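Matching sites in solute-binding protein from Thermoactinomyces vulgaris, a protein that binds beta-cyclodextrin and probably hands cyclodextrins and maltodextrins to a membrane transporter for uptake (PDB 2ZYN (chain A, 1.70 Å), residues 131-136 and 244-249), and in its relative maltose ABC transporter, periplasmic maltose-binding protein from Thermotoga maritima (PDB 2GHA (chain B, 1.60 Å), residues 111-116 and 225-230). Both blocks share one frame: the second was fitted to the first on N, CA, C and O of the twelve residues, RMSD 0.16 Å. Numbering follows each deposited sequence.

Structure 1 (2ZYN); sequences VALIYN and AVINGP.
Two antiparallel strands, 132-136 and 242-247, pair at the centre of a four-stranded mixed sheet in this periplasmic-binding-protein fold, running between strands 165-168 and 262-265. Ala132 pairs with Asn247 and Ile134 with Val245 through backbone hydrogen bonds, among them Val245 N to Ile134 O at 2.8 Å. Where the first strand begins, Val131 holds CG1 anti to the carbonyl carbon (chi1 -64°), which leaves CG2 between the backbone N and the carbonyl carbon, 3.8 Å from CG2 of Ile246; CG1 lies 4.0 Å from Gly248 N. Beta-branched residues suit such an extended, buried backbone. On the Leu133 and Tyr135 face, Ala244 offers a lone methyl: its CB is 4.1 Å from Leu133 CD1 and 3.9 Å from Tyr135 CB. On the opposite face, which carries Ile134, Val245 turns CG2 to 3.9 Å from Ile134 CB, and its side chain also touches Val233 and Phe237 of helix 230-238. Ile134 reaches diagonally to the partner strand, setting CD1 3.7 Å from Asn247 CB. Asn247 ND2 bonds Tyr255 and OD1 bonds Tyr176, close to a bound glucose unit.

Structure 2 (2GHA); sequences IALIYN and MIINGP.
A central antiparallel strand pair, 112-116 with 223-228, carries this contact. Ala112 pairs with Asn228 and Ile114 with Ile226 through backbone hydrogen bonds, among them Ile226 N to Ile114 O at 2.8 Å. At the start of the first strand, Ile111 has CG1 between its backbone N and carbonyl carbon (chi1 62°), and the extended arm carries CD1 to 3.6 Å from CG2 of Ile227; the branch methyl CG2 lies 3.7 Å from Gly229 N. Such a beta-branched chain suits an extended, buried backbone. On the Leu113 and Tyr115 face, Met225 sets CB 4.2 Å from Leu113 CD1 and CG 4.0 Å from Tyr115 CB. Its flexible thioether, bent at chi3 (-67°), fits among Leu130, Ile133 and Ala134 of helix 127-140. On the opposite face, which carries Ile114, Ile226 turns CG1 to 3.8 Å from Ile114 CB. Ile114 reaches diagonally to the partner strand, setting CD1 3.9 Å from Asn228 CB. Asn228 ND2 bonds Tyr236 and Tyr211, in the neighbourhood of a bound glucose unit.

How the two compare
At the start of the first strand Val131(A) is exchanged for Ile111(B). The branches coincide by place rather than by name: CG2 of Val131(A) and CG1 of Ile111(B) lie 0.4 Å apart, and CG1 of Val131(A) and CG2 of Ile111(B) 0.5 Å apart. CD1 of Ile111(B) has no counterpart in the side chain of Val131(A), while CB of either residue keeps its touch on Ile246(A) or Ile227(B).

Ala244(A) against Met225(B) is the largest exchange in side-chain size. The CB atoms stand 0.8 Å apart after superposition, and the longer chain of Met225(B) carries CG, SD and CE beyond the methyl of Ala244(A), with both residues buried. Contact with the leucine and tyrosine of the first strand is kept, CB of Ala244(A) to CD1 of Leu133(A) being 4.1 Å and CB of Met225(B) to CD1 of Leu113(B) 4.2 Å.

At the third position, CG2 of Val245(A) and CG1 of Ile226(B) are 0.2 Å apart, and so are CG1 of Val245(A) and CG2 of Ile226(B). What stays is the backbone pairing: Val245(A) N to Ile134(A) O and Ile226(B) N to Ile114(B) O both measure 2.8 Å. Ile134(A), Tyr135(A), Ile246(A) and their counterparts also keep their places. CD1 of Ile226(B) has no counterpart in the side chain of Val245(A).

Structure 1 (2ZYN)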
loop_
_atom_site.group_PDB
_atom_site.type_symbol
_atom_site.label_atom_id
_atom_site.label_comp_id
_atom_site.label_asym_id
_atom_site.label_seq_id
_atom_site.Cartn_x
_atom_site.Cartn_y
_atom_site.Cartn_z
ATOM N N VAL A 131 -6.302 -3.889 -1.314
ATOM C CA VAL A 131 -7.256 -3.502 -2.349
ATOM C C VAL A 131 -8.459 -4.442 -2.295
ATOM O O VAL A 131 -8.346 -5.583 -1.844
ATOM C CB VAL A 131 -6.637 -3.517 -3.770
ATOM C CG1 VAL A 131 -5.523 -2.468 -3.883
ATOM C CG2 VAL A 131 -6.135 -4.923 -4.146
ATOM N N ALA A 132 -9.614 -3.941 -2.721
ATOM C CA ALA A 132 -10.798 -4.766 -2.892
ATOM C C ALA A 132 -11.553 -4.250 -4.104
ATOM O O ALA A 132 -11.052 -3.375 -4.819
ATOM C CB ALA A 132 -11.673 -4.734 -1.640
ATOM N N LEU A 133 -12.736 -4.811 -4.353
ATOM C CA LEU A 133 -13.595 -4.345 -5.429
ATOM C C LEU A 133 -14.458 -3.210 -4.899
ATOM O O LEU A 133 -15.307 -3.415 -4.033
ATOM C CB LEU A 133 -14.473 -5.489 -5.955
ATOM C CG LEU A 133 -15.141 -5.294 -7.322
ATOM C CD1 LEU A 133 -14.107 -5.185 -8.436
ATOM C CD2 LEU A 133 -16.089 -6.442 -7.603
ATOM N N ILE A 134 -14.199 -2.007 -5.399
ATOM C CA ILE A 134 -14.995 -0.837 -5.054
ATOM C C ILE A 134 -15.905 -0.548 -6.235
ATOM O O ILE A 134 -15.435 -0.329 -7.350
ATOM C CB ILE A 134 -14.114 0.405 -4.743
ATOM C CG1 ILE A 134 -13.057 0.076 -3.679
ATOM C CG2 ILE A 134 -14.980 1.584 -4.288
ATOM C CD1 ILE A 134 -11.974 1.133 -3.538
ATOM N N TYR A 135 -17.211 -0.568 -5.993
ATOM C CA TYR A 135 -18.164 -0.390 -7.079
ATOM C C TYR A 135 -19.146 0.744 -6.836
ATOM O O TYR A 135 -19.475 1.075 -5.692
ATOM C CB TYR A 135 -18.887 -1.707 -7.414
ATOM C CG TYR A 135 -19.694 -2.300 -6.281
ATOM C CD1 TYR A 135 -21.083 -2.161 -6.240
ATOM C CD2 TYR A 135 -19.073 -3.013 -5.256
ATOM C CE1 TYR A 135 -21.830 -2.710 -5.204
ATOM C CE2 TYR A 135 -19.812 -3.561 -4.212
ATOM C CZ TYR A 135 -21.187 -3.407 -4.192
ATOM O OH TYR A 135 -21.915 -3.950 -3.159
ATOM N N ASN A 136 -19.582 1.344 -7.941
ATOM C CA ASN A 136 -20.652 2.329 -7.960
ATOM C C ASN A 136 -21.993 1.599 -7.869
ATOM O O ASN A 136 -22.365 0.860 -8.782
ATOM C CB ASN A 136 -20.549 3.148 -9.254
ATOM C CG ASN A 136 -21.471 4.357 -9.275
ATOM O OD1 ASN A 136 -22.475 4.413 -8.562
ATOM N ND2 ASN A 136 -21.136 5.330 -10.116
ATOM N N ALA A 244 -17.005 -0.490 -11.637
ATOM C CA ALA A 244 -16.178 -1.045 -10.569
ATOM C C ALA A 244 -14.697 -0.825 -10.824
ATOM O O ALA A 244 -14.252 -0.816 -11.972
ATOM C CB ALA A 244 -16.465 -2.523 -10.384
ATOM N N VAL A 245 -13.950 -0.644 -9.736
ATOM C CA VAL A 245 -12.491 -0.543 -9.774
ATOM C C VAL A 245 -11.895 -1.511 -8.758
ATOM O O VAL A 245 -12.607 -2.032 -7.902
ATOM C CB VAL A 245 -11.984 0.906 -9.471
ATOM C CG1 VAL A 245 -12.580 1.920 -10.447
ATOM C CG2 VAL A 245 -12.273 1.318 -8.022
ATOM N N ILE A 246 -10.592 -1.760 -8.866
ATOM C CA ILE A 246 -9.875 -2.458 -7.809
ATOM C C ILE A 246 -8.980 -1.426 -7.142
ATOM O O ILE A 246 -8.077 -0.875 -7.770
ATOM C CB ILE A 246 -9.054 -3.664 -8.320
ATOM C CG1 ILE A 246 -9.977 -4.712 -8.967
ATOM C CG2 ILE A 246 -8.277 -4.286 -7.171
ATOM C CD1 ILE A 246 -9.253 -5.829 -9.712
ATOM N N ASN A 247 -9.275 -1.125 -5.882
ATOM C CA ASN A 247 -8.528 -0.107 -5.155
ATOM C C ASN A 247 -8.686 -0.299 -3.652
ATOM O O ASN A 247 -9.450 -1.165 -3.212
ATOM C CB ASN A 247 -8.953 1.306 -5.592
ATOM C CG ASN A 247 -7.780 2.272 -5.674
ATOM O OD1 ASN A 247 -6.652 1.931 -5.306
ATOM N ND2 ASN A 247 -8.038 3.482 -6.170
ATOM N N GLY A 248 -7.971 0.509 -2.878
ATOM C CA GLY A 248 -7.899 0.334 -1.432
ATOM C C GLY A 248 -8.673 1.369 -0.643
ATOM O O GLY A 248 -9.265 2.278 -1.228
ATOM N N PRO A 249 -8.665 1.247 0.702
ATOM C CA PRO A 249 -9.449 2.125 1.580
ATOM C C PRO A 249 -9.071 3.604 1.466
ATOM O O PRO A 249 -9.876 4.478 1.793
ATOM C CB PRO A 249 -9.127 1.604 2.987
ATOM C CG PRO A 249 -8.615 0.216 2.784
ATOM C CD PRO A 249 -7.897 0.251 1.472
#

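Structure 2 (2GHA)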
loop_
_atom_site.group_PDB
_atom_site.type_symbol
_atom_site.label_atom_id
_atom_site.label_comp_id
_atom_site.label_asym_id
_atom_site.label_seq_id
_atom_site.Cartn_x
_atom_site.Cartn_y
_atom_site.Cartn_z
ATOM N N ILE B 111 -6.383 -3.889 -1.149
ATOM C CA ILE B 111 -7.254 -3.455 -2.214
ATOM C C ILE B 111 -8.418 -4.445 -2.300
ATOM O O ILE B 111 -8.340 -5.594 -1.795
ATOM C CB ILE B 111 -6.544 -3.276 -3.598
ATOM C CG1 ILE B 111 -5.955 -4.588 -4.110
ATOM C CG2 ILE B 111 -5.482 -2.151 -3.508
ATOM C CD1 ILE B 111 -5.116 -4.421 -5.374
ATOM N N ALA B 112 -9.492 -3.981 -2.909
ATOM C CA ALA B 112 -10.747 -4.713 -2.961
ATOM C C ALA B 112 -11.516 -4.185 -4.163
ATOM O O ALA B 112 -11.069 -3.254 -4.821
ATOM C CB ALA B 112 -11.509 -4.505 -1.701
ATOM N N LEU B 113 -12.657 -4.790 -4.436
ATOM C CA LEU B 113 -13.570 -4.273 -5.428
ATOM C C LEU B 113 -14.369 -3.132 -4.827
ATOM O O LEU B 113 -15.083 -3.314 -3.826
ATOM C CB LEU B 113 -14.547 -5.358 -5.879
ATOM C CG LEU B 113 -15.400 -5.004 -7.105
ATOM C CD1 LEU B 113 -14.567 -5.052 -8.370
ATOM C CD2 LEU B 113 -16.593 -5.973 -7.175
ATOM N N ILE B 114 -14.270 -1.962 -5.444
ATOM C CA ILE B 114 -15.090 -0.825 -5.060
ATOM C C ILE B 114 -16.015 -0.616 -6.233
ATOM O O ILE B 114 -15.571 -0.551 -7.387
ATOM C CB ILE B 114 -14.223 0.429 -4.757
ATOM C CG1 ILE B 114 -13.186 0.067 -3.691
ATOM C CG2 ILE B 114 -15.111 1.612 -4.283
ATOM C CD1 ILE B 114 -12.196 1.188 -3.430
ATOM N N TYR B 115 -17.313 -0.525 -5.955
ATOM C CA TYR B 115 -18.287 -0.479 -7.046
ATOM C C TYR B 115 -19.317 0.621 -6.805
ATOM O O TYR B 115 -19.613 0.980 -5.661
ATOM C CB TYR B 115 -18.915 -1.856 -7.260
ATOM C CG TYR B 115 -19.691 -2.371 -6.083
ATOM C CD1 TYR B 115 -21.075 -2.268 -6.043
ATOM C CD2 TYR B 115 -19.048 -2.951 -4.994
ATOM C CE1 TYR B 115 -21.802 -2.724 -4.957
ATOM C CE2 TYR B 115 -19.769 -3.409 -3.888
ATOM C CZ TYR B 115 -21.153 -3.299 -3.872
ATOM O OH TYR B 115 -21.833 -3.755 -2.748
ATOM N N ASN B 116 -19.773 1.228 -7.891
ATOM C CA ASN B 116 -20.741 2.300 -7.862
ATOM C C ASN B 116 -22.104 1.651 -8.006
ATOM O O ASN B 116 -22.426 1.102 -9.065
ATOM C CB ASN B 116 -20.443 3.295 -8.988
ATOM C CG ASN B 116 -21.389 4.523 -9.005
ATOM O OD1 ASN B 116 -22.554 4.441 -8.610
ATOM N ND2 ASN B 116 -20.881 5.655 -9.498
ATOM N N MET B 225 -16.892 -0.146 -11.662
ATOM C CA MET B 225 -16.154 -1.039 -10.771
ATOM C C MET B 225 -14.663 -0.763 -10.883
ATOM O O MET B 225 -14.130 -0.629 -11.992
ATOM C CB MET B 225 -16.381 -2.497 -11.178
ATOM C CG MET B 225 -17.816 -3.008 -10.970
ATOM S SD MET B 225 -18.110 -4.701 -11.540
ATOM C CE MET B 225 -17.908 -4.508 -13.306
ATOM N N ILE B 226 -13.988 -0.781 -9.745
ATOM C CA ILE B 226 -12.522 -0.683 -9.714
ATOM C C ILE B 226 -11.932 -1.606 -8.666
ATOM O O ILE B 226 -12.660 -2.138 -7.825
ATOM C CB ILE B 226 -12.035 0.754 -9.432
ATOM C CG1 ILE B 226 -12.445 1.218 -8.030
ATOM C CG2 ILE B 226 -12.541 1.743 -10.510
ATOM C CD1 ILE B 226 -11.853 2.604 -7.630
ATOM N N ILE B 227 -10.619 -1.827 -8.767
ATOM C CA ILE B 227 -9.893 -2.530 -7.706
ATOM C C ILE B 227 -8.932 -1.516 -7.115
ATOM O O ILE B 227 -7.973 -1.105 -7.775
ATOM C CB ILE B 227 -9.142 -3.772 -8.193
ATOM C CG1 ILE B 227 -10.144 -4.851 -8.650
ATOM C CG2 ILE B 227 -8.247 -4.324 -7.070
ATOM C CD1 ILE B 227 -9.550 -6.064 -9.243
ATOM N N ASN B 228 -9.230 -1.107 -5.883
ATOM C CA ASN B 228 -8.497 -0.047 -5.188
ATOM C C ASN B 228 -8.658 -0.252 -3.683
ATOM O O ASN B 228 -9.415 -1.124 -3.257
ATOM C CB ASN B 228 -9.019 1.336 -5.621
ATOM C CG ASN B 228 -7.994 2.469 -5.420
ATOM O OD1 ASN B 228 -6.874 2.240 -4.947
ATOM N ND2 ASN B 228 -8.391 3.688 -5.767
ATOM N N GLY B 229 -7.908 0.530 -2.917
ATOM C CA GLY B 229 -7.819 0.377 -1.483
ATOM C C GLY B 229 -8.621 1.408 -0.685
ATOM O O GLY B 229 -9.225 2.367 -1.210
ATOM N N PRO B 230 -8.607 1.234 0.640
ATOM C CA PRO B 230 -9.428 2.080 1.510
ATOM C C PRO B 230 -9.013 3.548 1.544
ATOM O O PRO B 230 -9.812 4.414 1.938
ATOM C CB PRO B 230 -9.293 1.403 2.879
ATOM C CG PRO B 230 -7.995 0.696 2.838
ATOM C CD PRO B 230 -7.863 0.215 1.409
#